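Local coordinates for phosphoribosylaminoimidazole-succinocarboxamide synthase (Ehrlichia chaffeensis str. Arkansas, PDB 3KRE), which catalyses the ATP-dependent joining of L-aspartate to 5-amino-1-(5-phosphoribosyl)imidazole-4-carboxylate, forming SAICAR in de novo purine biosynthesis, at residues A[43-48]-A[100-105]; A[72-77]-A[218-223]; A[80-85]-A[177-182]. All coordinates share one frame; numbering follows the deposited sequence.

Contact 1 of 3, residues A[43-48]-A[100-105]. With EDO (1,2-ethanediol), chain K.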
loop_
_atom_site.group_PDB
_atom_site.type_symbol
_atom_site.label_atom_id
_atom_site.label_comp_id
_atom_site.label_asym_id
_atom_site.label_seq_id
_atom_site.Cartn_x
_atom_site.Cartn_y
_atom_site.Cartn_z
ATOM N N LEU A 43 -6.841 14.891 16.385
ATOM C CA LEU A 43 -5.961 14.898 15.219
ATOM C C LEU A 43 -5.116 13.618 15.087
ATOM O O LEU A 43 -4.270 13.514 14.182
ATOM C CB LEU A 43 -5.046 16.111 15.285
ATOM C CG LEU A 43 -5.743 17.469 15.204
ATOM C CD1 LEU A 43 -4.738 18.562 15.636
ATOM C CD2 LEU A 43 -6.264 17.668 13.770
ATOM N N GLU A 44 -5.325 12.670 15.989
ATOM C CA GLU A 44 -4.654 11.382 15.911
ATOM C C GLU A 44 -5.677 10.257 15.926
ATOM O O GLU A 44 -6.631 10.281 16.732
ATOM C CB GLU A 44 -3.701 11.243 17.091
ATOM C CG GLU A 44 -2.543 12.179 17.045
ATOM C CD GLU A 44 -1.660 12.089 18.292
ATOM O OE1 GLU A 44 -2.024 11.427 19.316
ATOM O OE2 GLU A 44 -0.615 12.738 18.222
ATOM N N VAL A 45 -5.468 9.258 15.085
ATOM C CA VAL A 45 -6.339 8.097 15.024
ATOM C C VAL A 45 -5.529 6.811 15.090
ATOM O O VAL A 45 -4.295 6.831 14.922
ATOM C CB VAL A 45 -7.250 8.144 13.780
ATOM C CG1 VAL A 45 -8.249 9.286 13.949
ATOM C CG2 VAL A 45 -6.453 8.234 12.448
ATOM N N ILE A 46 -6.213 5.705 15.394
ATOM C CA ILE A 46 -5.550 4.403 15.475
ATOM C C ILE A 46 -5.889 3.626 14.231
ATOM O O ILE A 46 -7.070 3.470 13.888
ATOM C CB ILE A 46 -5.972 3.600 16.735
ATOM C CG1 ILE A 46 -5.465 4.283 17.989
ATOM C CG2 ILE A 46 -5.496 2.096 16.653
ATOM C CD1 ILE A 46 -6.090 3.763 19.224
ATOM N N GLN A 47 -4.859 3.161 13.527
ATOM C CA GLN A 47 -5.047 2.281 12.395
ATOM C C GLN A 47 -4.901 0.861 12.915
ATOM O O GLN A 47 -3.836 0.498 13.413
ATOM C CB GLN A 47 -4.012 2.603 11.312
ATOM C CG GLN A 47 -4.165 1.851 10.016
ATOM C CD GLN A 47 -3.043 2.150 9.026
ATOM O OE1 GLN A 47 -1.870 1.927 9.302
ATOM N NE2 GLN A 47 -3.403 2.655 7.884
ATOM N N HIS A 48 -6.002 0.099 12.834
ATOM C CA HIS A 48 -6.101 -1.235 13.407
ATOM C C HIS A 48 -6.212 -2.226 12.249
ATOM O O HIS A 48 -7.114 -2.115 11.382
ATOM C CB HIS A 48 -7.299 -1.332 14.352
ATOM C CG HIS A 48 -7.570 -2.718 14.854
ATOM N ND1 HIS A 48 -7.319 -3.095 16.160
ATOM C CD2 HIS A 48 -8.088 -3.809 14.239
ATOM C CE1 HIS A 48 -7.654 -4.365 16.321
ATOM N NE2 HIS A 48 -8.115 -4.828 15.170
ATOM N N GLN A 100 -1.344 0.948 15.035
ATOM C CA GLN A 100 -0.387 2.044 15.028
ATOM C C GLN A 100 -1.159 3.342 15.128
ATOM O O GLN A 100 -2.310 3.421 14.702
ATOM C CB GLN A 100 0.536 1.996 13.796
ATOM C CG GLN A 100 -0.076 1.728 12.511
ATOM C CD GLN A 100 0.948 1.447 11.436
ATOM O OE1 GLN A 100 1.436 2.368 10.803
ATOM N NE2 GLN A 100 1.226 0.152 11.176
ATOM N N LEU A 101 -0.521 4.328 15.726
ATOM C CA LEU A 101 -1.032 5.674 15.858
ATOM C C LEU A 101 -0.618 6.440 14.613
ATOM O O LEU A 101 0.570 6.470 14.246
ATOM C CB LEU A 101 -0.444 6.355 17.083
ATOM C CG LEU A 101 -1.123 7.664 17.519
ATOM C CD1 LEU A 101 -2.594 7.391 17.958
ATOM C CD2 LEU A 101 -0.334 8.352 18.634
ATOM N N VAL A 102 -1.589 7.082 13.983
ATOM C CA VAL A 102 -1.331 7.848 12.780
ATOM C C VAL A 102 -2.079 9.187 12.798
ATOM O O VAL A 102 -3.086 9.382 13.537
ATOM C CB VAL A 102 -1.742 7.070 11.507
ATOM C CG1 VAL A 102 -1.022 5.717 11.394
ATOM C CG2 VAL A 102 -3.276 6.870 11.490
ATOM N N LYS A 103 -1.585 10.100 11.964
ATOM C CA LYS A 103 -2.171 11.424 11.805
ATOM C C LYS A 103 -3.572 11.271 11.223
ATOM O O LYS A 103 -3.748 10.509 10.308
ATOM C CB LYS A 103 -1.337 12.275 10.841
ATOM C CG LYS A 103 0.068 12.640 11.337
ATOM C CD LYS A 103 0.816 13.591 10.350
ATOM C CE LYS A 103 1.188 14.967 10.965
ATOM N NZ LYS A 103 0.160 15.489 11.878
ATOM N N LYS A 104 -4.519 12.052 11.695
ATOM C CA LYS A 104 -5.806 12.124 11.071
ATOM C C LYS A 104 -5.660 13.077 9.879
ATOM O O LYS A 104 -5.452 14.282 10.043
ATOM C CB LYS A 104 -6.878 12.581 12.049
ATOM C CG LYS A 104 -8.306 12.464 11.492
ATOM C CD LYS A 104 -9.361 12.871 12.510
ATOM C CE LYS A 104 -10.766 12.395 12.059
ATOM N NZ LYS A 104 -11.850 12.766 13.061
ATOM N N ILE A 105 -5.837 12.538 8.688
ATOM C CA ILE A 105 -5.751 13.308 7.450
ATOM C C ILE A 105 -6.929 12.988 6.506
ATOM O O ILE A 105 -7.615 11.982 6.683
ATOM C CB ILE A 105 -4.404 13.055 6.720
ATOM C CG1 ILE A 105 -4.214 11.578 6.388
ATOM C CG2 ILE A 105 -3.215 13.557 7.548
ATOM C CD1 ILE A 105 -2.959 11.340 5.515
HETATM C C1 EDO K . -8.763 -8.548 14.394
HETATM O O1 EDO K . -9.363 -7.260 14.245
HETATM C C2 EDO K . -9.613 -9.661 13.756
HETATM O O2 EDO K . -9.680 -9.649 12.299
HETATM O O HOH W 1 -1.669 14.418 14.046
HETATM O O HOH W 2 0.821 2.071 8.114
#

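Contact 2 of 3, residues A[72-77]-A[218-223]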
loop_
_atom_site.group_PDB
_atom_site.type_symbol
_atom_site.label_atom_id
_atom_site.label_comp_id
_atom_site.label_asym_id
_atom_site.label_seq_id
_atom_site.Cartn_x
_atom_site.Cartn_y
_atom_site.Cartn_z
ATOM N N ASN A 72 0.635 -4.867 10.079
ATOM C CA ASN A 72 0.924 -3.776 10.992
ATOM C C ASN A 72 2.435 -3.582 11.184
ATOM O O ASN A 72 2.974 -2.474 11.025
ATOM C CB ASN A 72 0.231 -4.038 12.331
ATOM C CG ASN A 72 0.464 -2.946 13.324
ATOM O OD1 ASN A 72 0.336 -1.743 12.992
ATOM N ND2 ASN A 72 0.805 -3.329 14.552
ATOM N N TYR A 73 3.119 -4.667 11.521
ATOM C CA TYR A 73 4.576 -4.624 11.698
ATOM C C TYR A 73 5.327 -4.258 10.417
ATOM O O TYR A 73 6.218 -3.416 10.444
ATOM C CB TYR A 73 5.110 -5.927 12.243
ATOM C CG TYR A 73 4.694 -6.225 13.671
ATOM C CD1 TYR A 73 4.646 -5.200 14.622
ATOM C CD2 TYR A 73 4.460 -7.520 14.087
ATOM C CE1 TYR A 73 4.324 -5.453 15.922
ATOM C CE2 TYR A 73 4.130 -7.798 15.405
ATOM C CZ TYR A 73 4.055 -6.740 16.317
ATOM O OH TYR A 73 3.760 -6.940 17.661
ATOM N N ILE A 74 4.960 -4.866 9.299
ATOM C CA ILE A 74 5.614 -4.565 8.031
ATOM C C ILE A 74 5.368 -3.111 7.622
ATOM O O ILE A 74 6.305 -2.402 7.237
ATOM C CB ILE A 74 5.153 -5.525 6.886
ATOM C CG1 ILE A 74 5.665 -6.908 7.178
ATOM C CG2 ILE A 74 5.667 -5.040 5.522
ATOM C CD1 ILE A 74 4.959 -8.072 6.358
ATOM N N SER A 75 4.137 -2.658 7.719
ATOM C CA SER A 75 3.821 -1.273 7.310
ATOM C C SER A 75 4.500 -0.209 8.180
ATOM O O SER A 75 5.098 0.756 7.661
ATOM C CB SER A 75 2.301 -1.070 7.273
ATOM O OG SER A 75 1.991 0.138 6.617
ATOM N N SER A 76 4.411 -0.370 9.504
ATOM C CA SER A 76 5.105 0.533 10.406
ATOM C C SER A 76 6.611 0.551 10.091
ATOM O O SER A 76 7.203 1.625 10.037
ATOM C CB SER A 76 4.826 0.161 11.867
ATOM O OG SER A 76 5.202 -1.173 12.153
ATOM N N PHE A 77 7.203 -0.633 9.857
ATOM C CA PHE A 77 8.602 -0.741 9.516
ATOM C C PHE A 77 8.942 0.031 8.254
ATOM O O PHE A 77 9.908 0.798 8.228
ATOM C CB PHE A 77 9.013 -2.228 9.374
ATOM C CG PHE A 77 10.447 -2.432 9.040
ATOM C CD1 PHE A 77 11.416 -2.471 10.045
ATOM C CD2 PHE A 77 10.841 -2.568 7.723
ATOM C CE1 PHE A 77 12.736 -2.668 9.733
ATOM C CE2 PHE A 77 12.145 -2.735 7.405
ATOM C CZ PHE A 77 13.102 -2.792 8.403
ATOM N N ILE A 218 1.710 -0.076 3.733
ATOM C CA ILE A 218 2.657 -0.652 2.805
ATOM C C ILE A 218 2.931 -2.039 3.328
ATOM O O ILE A 218 3.644 -2.218 4.302
ATOM C CB ILE A 218 3.961 0.144 2.735
ATOM C CG1 ILE A 218 3.662 1.627 2.426
ATOM C CG2 ILE A 218 4.916 -0.495 1.688
ATOM C CD1 ILE A 218 4.832 2.500 2.852
ATOM N N SER A 219 2.353 -3.031 2.665
ATOM C CA SER A 219 2.427 -4.385 3.181
ATOM C C SER A 219 2.252 -5.385 2.041
ATOM O O SER A 219 2.016 -4.977 0.898
ATOM C CB SER A 219 1.309 -4.582 4.213
ATOM O OG SER A 219 0.049 -4.706 3.560
ATOM N N PRO A 220 2.287 -6.693 2.363
ATOM C CA PRO A 220 1.969 -7.685 1.335
ATOM C C PRO A 220 0.511 -7.638 0.843
ATOM O O PRO A 220 0.198 -8.256 -0.150
ATOM C CB PRO A 220 2.364 -9.010 1.990
ATOM C CG PRO A 220 3.301 -8.635 3.092
ATOM C CD PRO A 220 2.852 -7.326 3.574
ATOM N N ASP A 221 -0.373 -6.863 1.496
ATOM C CA ASP A 221 -1.704 -6.619 0.937
ATOM C C ASP A 221 -1.667 -5.581 -0.197
ATOM O O ASP A 221 -2.624 -5.491 -0.978
ATOM C CB ASP A 221 -2.673 -6.110 2.008
ATOM C CG ASP A 221 -3.377 -7.215 2.731
ATOM O OD1 ASP A 221 -2.940 -8.394 2.677
ATOM O OD2 ASP A 221 -4.436 -6.898 3.306
ATOM N N THR A 222 -0.613 -4.760 -0.237
ATOM C CA THR A 222 -0.562 -3.628 -1.182
ATOM C C THR A 222 0.681 -3.638 -2.111
ATOM O O THR A 222 0.809 -2.742 -2.931
ATOM C CB THR A 222 -0.617 -2.265 -0.422
ATOM O OG1 THR A 222 0.554 -2.131 0.393
ATOM C CG2 THR A 222 -1.951 -2.147 0.438
ATOM N N CYS A 223 1.574 -4.622 -1.958
ATOM C CA CYS A 223 2.785 -4.766 -2.778
ATOM C C CYS A 223 2.847 -6.192 -3.291
ATOM O O CYS A 223 2.652 -7.140 -2.515
ATOM C CB CYS A 223 4.072 -4.532 -1.971
ATOM S SG CYS A 223 4.152 -3.007 -1.063
#

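Contact 3 of 3, residues A[80-85]-A[177-182]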
loop_
_atom_site.group_PDB
_atom_site.type_symbol
_atom_site.label_atom_id
_atom_site.label_comp_id
_atom_site.label_asym_id
_atom_site.label_seq_id
_atom_site.Cartn_x
_atom_site.Cartn_y
_atom_site.Cartn_z
ATOM N N LYS A 80 8.587 3.891 8.474
ATOM C CA LYS A 80 9.751 4.447 9.103
ATOM C C LYS A 80 10.970 4.473 8.183
ATOM O O LYS A 80 11.703 5.449 8.200
ATOM C CB LYS A 80 10.054 3.702 10.408
ATOM C CG LYS A 80 11.311 4.122 11.100
ATOM C CD LYS A 80 11.278 5.616 11.524
ATOM C CE LYS A 80 12.280 5.899 12.624
ATOM N NZ LYS A 80 13.677 5.661 12.139
ATOM N N LYS A 81 11.183 3.424 7.382
ATOM C CA LYS A 81 12.232 3.463 6.363
ATOM C C LYS A 81 12.053 4.602 5.372
ATOM O O LYS A 81 13.018 5.251 4.975
ATOM C CB LYS A 81 12.290 2.133 5.639
ATOM C CG LYS A 81 12.852 0.976 6.468
ATOM C CD LYS A 81 14.239 1.291 6.944
ATOM C CE LYS A 81 14.883 0.134 7.648
ATOM N NZ LYS A 81 16.372 0.264 7.564
ATOM N N LEU A 82 10.814 4.869 4.999
ATOM C CA LEU A 82 10.504 5.962 4.086
ATOM C C LEU A 82 10.659 7.305 4.768
ATOM O O LEU A 82 11.239 8.202 4.191
ATOM C CB LEU A 82 9.115 5.812 3.483
ATOM C CG LEU A 82 8.915 4.594 2.573
ATOM C CD1 LEU A 82 7.428 4.472 2.172
ATOM C CD2 LEU A 82 9.813 4.693 1.317
ATOM N N ILE A 83 10.200 7.426 6.013
ATOM C CA ILE A 83 10.459 8.649 6.807
ATOM C C ILE A 83 11.941 8.968 6.925
ATOM O O ILE A 83 12.345 10.128 6.787
ATOM C CB ILE A 83 9.870 8.515 8.212
ATOM C CG1 ILE A 83 8.325 8.443 8.120
ATOM C CG2 ILE A 83 10.320 9.680 9.120
ATOM C CD1 ILE A 83 7.684 7.902 9.375
ATOM N N ASP A 84 12.766 7.952 7.145
ATOM C CA ASP A 84 14.227 8.115 7.219
ATOM C C ASP A 84 14.822 8.713 5.970
ATOM O O ASP A 84 15.866 9.328 6.051
ATOM C CB ASP A 84 14.957 6.789 7.464
ATOM C CG ASP A 84 14.660 6.178 8.804
ATOM O OD1 ASP A 84 14.061 6.880 9.682
ATOM O OD2 ASP A 84 15.001 4.957 8.963
ATOM N N LYS A 85 14.192 8.530 4.815
ATOM C CA LYS A 85 14.637 9.152 3.561
ATOM C C LYS A 85 13.885 10.425 3.197
ATOM O O LYS A 85 14.037 10.908 2.091
ATOM C CB LYS A 85 14.513 8.169 2.373
ATOM C CG LYS A 85 15.228 6.877 2.555
ATOM C CD LYS A 85 16.720 7.059 2.462
ATOM C CE LYS A 85 17.426 5.703 2.322
ATOM N NZ LYS A 85 18.892 5.786 2.575
ATOM N N LEU A 177 7.801 7.518 -7.481
ATOM C CA LEU A 177 9.022 6.955 -8.024
ATOM C C LEU A 177 10.159 6.891 -6.977
ATOM O O LEU A 177 10.955 5.945 -6.978
ATOM C CB LEU A 177 9.467 7.751 -9.274
ATOM C CG LEU A 177 8.476 7.636 -10.434
ATOM C CD1 LEU A 177 8.826 8.566 -11.622
ATOM C CD2 LEU A 177 8.413 6.130 -10.866
ATOM N N LYS A 178 10.260 7.897 -6.116
ATOM C CA LYS A 178 11.278 7.893 -5.062
ATOM C C LYS A 178 10.982 6.739 -4.083
ATOM O O LYS A 178 11.889 5.983 -3.704
ATOM C CB LYS A 178 11.323 9.243 -4.328
ATOM C CG LYS A 178 12.333 9.340 -3.156
ATOM C CD LYS A 178 12.498 10.818 -2.617
ATOM C CE LYS A 178 13.231 10.834 -1.224
ATOM N NZ LYS A 178 13.365 12.198 -0.624
ATOM N N ILE A 179 9.720 6.604 -3.723
ATOM C CA ILE A 179 9.273 5.510 -2.846
ATOM C C ILE A 179 9.589 4.174 -3.508
ATOM O O ILE A 179 10.074 3.241 -2.849
ATOM C CB ILE A 179 7.761 5.664 -2.472
ATOM C CG1 ILE A 179 7.574 6.852 -1.537
ATOM C CG2 ILE A 179 7.213 4.355 -1.805
ATOM C CD1 ILE A 179 6.148 7.407 -1.435
ATOM N N ASN A 180 9.309 4.059 -4.812
ATOM C CA ASN A 180 9.638 2.849 -5.544
ATOM C C ASN A 180 11.139 2.546 -5.429
ATOM O O ASN A 180 11.530 1.421 -5.153
ATOM C CB ASN A 180 9.220 2.981 -7.007
ATOM C CG ASN A 180 9.450 1.688 -7.820
ATOM O OD1 ASN A 180 9.276 0.574 -7.318
ATOM N ND2 ASN A 180 9.847 1.851 -9.093
ATOM N N ASN A 181 11.985 3.548 -5.642
ATOM C CA ASN A 181 13.427 3.314 -5.545
ATOM C C ASN A 181 13.845 2.841 -4.158
ATOM O O ASN A 181 14.595 1.885 -4.041
ATOM C CB ASN A 181 14.215 4.565 -5.872
ATOM C CG ASN A 181 14.119 4.939 -7.333
ATOM O OD1 ASN A 181 13.830 4.095 -8.180
ATOM N ND2 ASN A 181 14.398 6.212 -7.644
ATOM N N ILE A 182 13.373 3.530 -3.132
ATOM C CA ILE A 182 13.702 3.167 -1.739
ATOM C C ILE A 182 13.242 1.759 -1.370
ATOM O O ILE A 182 14.034 0.906 -0.883
ATOM C CB ILE A 182 13.102 4.163 -0.732
ATOM C CG1 ILE A 182 13.658 5.586 -0.976
ATOM C CG2 ILE A 182 13.382 3.668 0.694
ATOM C CD1 ILE A 182 12.755 6.688 -0.363
#

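Contact 1 of 3, residues A[43-48]-A[100-105]
Gln47 and Gln100 stand side by side and point the same way from neighbouring antiparallel strands, their amide planes turned 69° to each other. Gln47 OE1 lies 3.6 Å from Gln100 CD, but the two amides do not bond directly. A water lies within hydrogen-bonding distance of OE1 of both residues, while Gln47 NE2 is bonded to the carbonyl of Asp216 and Gln100 NE2 to Asn72 OD1. Glutamine suits both buried places because each amide offers an oxygen to the water and an NH2 that bonds to a protein acceptor.

Beside them on this face, Val45 and Val102 meet at a slant, CG2 to CG2 at 3.6 Å. With CG1 anti to the carbonyl carbon in both (chi1 -68° and -58°), CG2 falls between the backbone N and the carbonyl carbon, turned to the matching branch opposite. Val45 CG1 lies against the aliphatic part of Lys104, whose extended chain crosses it at about a right angle and carries the amine away.

On the other face, Leu101 reaches back over the neighbouring strand: CD1 rests 3.5 Å from Val45 O and CD2 lies near Glu44 OE1. Beta branching in Val45, Ile46 and Val102 suits the extended backbone. Val45 and Val102 form a hydrogen-bonded pair, with Val45 N 2.8 Å from Val102 O; Gln47 and Gln100 form another. Past the last bridge, Lys104 N donates to Leu43 O, and a water links that oxygen to Lys103 NZ. Backbone bonding thus sets the register, the valine methyls pack beside the amides on one face, and the buried amide nitrogens are satisfied by Asp216 and Asn72.

Contact 2 of 3, residues A[72-77]-A[218-223]
Ser75 OG accepts a hydrogen bond from Ile218 N, 2.9 Å away and nearly straight at 167°. Its hydroxyl is anti to the backbone N (chi1 -167°), which sets it within bonding distance of the loop N-H. Serine fits here because its short side chain lets the loop backbone come close: Ser75 CA lies 3.2 Å from Ile218 O, a CA-H...O contact, and the two CA atoms are 4.7 Å apart.

One residue earlier, Ile74 supplies the apolar half of the contact. Its CD1 meets the CD and CG side of the Pro220 ring end-on, 3.6 Å from Pro220 CD, while the CG2 branch lies over Ile218 O and near Ser219 CA. A branched isoleucine can thus touch three successive loop residues, and proline offers a rigid apolar ring to meet it.

The loop is held in shape from within. Ser219 OG accepts from Asp221 N at 3.0 Å, an ST turn, and is also bonded to Glu217; Ser219 N donates to Thr222 OG1, which has a further bond to Glu217 O. Beyond this turn, Asp221 makes a salt bridge with Lys67 near the start of the same helix and a hydrogen bond with Tyr250. Val253 and Leu257 of helix 246-257 pack on Ile74, and Tyr250 touches Pro220, adding further neighbours on the apolar side.

All five touching residues are buried near the centre of the chain. The result is a helix-to-loop junction of the SAICAR synthetase fold: the loop before strand 223-227, shaped by an ST turn, is joined to helix 67-84 by one side-chain-to-backbone bond at Ile218 and by the isoleucine-proline contact.

Contact 3 of 3, residues A[80-85]-A[177-182]
Ile182 meets Leu82 and Lys85 through all four of its side-chain carbons. Starting at the root, CB lies 3.9 Å from Leu82 CD2. The CG2 branch, anti to the backbone N, approaches the same methyl at 3.8 Å and also comes near Lys85 CG. The other branch leaves beside the backbone N (chi1 -61°) and heads for Lys85: CG1 passes its CG, and at the tip CD1 rests 3.6 Å from Lys85 CB. Isoleucine suits the place because it forks at CB: CG2 lies against both residues, while CG1 and CD1 run along the lysine.

Lys85 and Ile182 slide past each other in opposite directions, which lays the lysine's first methylenes on the isoleucine while its amine leads away into the exposed surroundings. Leu82 crosses Ile182 obliquely and meets Ile179 at about a right angle; its CD1 is 4.0 Å from Ile179 CG2. The forked end of leucine thereby spans two residues one helical turn apart.

At the margin, Lys178 stretches its fully extended chain to the carbonyl of Lys85, just after helix 67-84, where NZ donates to Lys85 O over 3.1 Å, nearly along the line of the carbonyl. A long side chain is apt here, since it can bring its N-H donor across to that oxygen.

The contact joins the C-terminal part of helix 67-84, and the residue after it, to the middle of helix 166-189. Leu183 of the latter helix and Ile87 also pack on Leu82, and Ile179 rests on Phe197 and Leu199 of strand 192-204, so helix 166-189 also packs on the large antiparallel sheet.

From the N terminus, strand 44-49 comes first, and contact 1 closes a loop of about fifty residues when strand 99-107 pairs with it. Helix 67-84 lies inside that loop and opens the other two contacts: its middle pairs with 218-223 and its C-terminal part with 177-182. Contact 3 is therefore nested within the longer loop of contact 2, and both cross contact 1. The Gln100-Asn72 bond joins contacts 1 and 2; packing of Ile218 on Leu82, tentative because Ile218 has two conformers, would join contacts 2 and 3. Contacts 1 and 3 do not touch. Helix 67-84 thus links strand 99-107, helix 166-189 and the loop before strand 223-227.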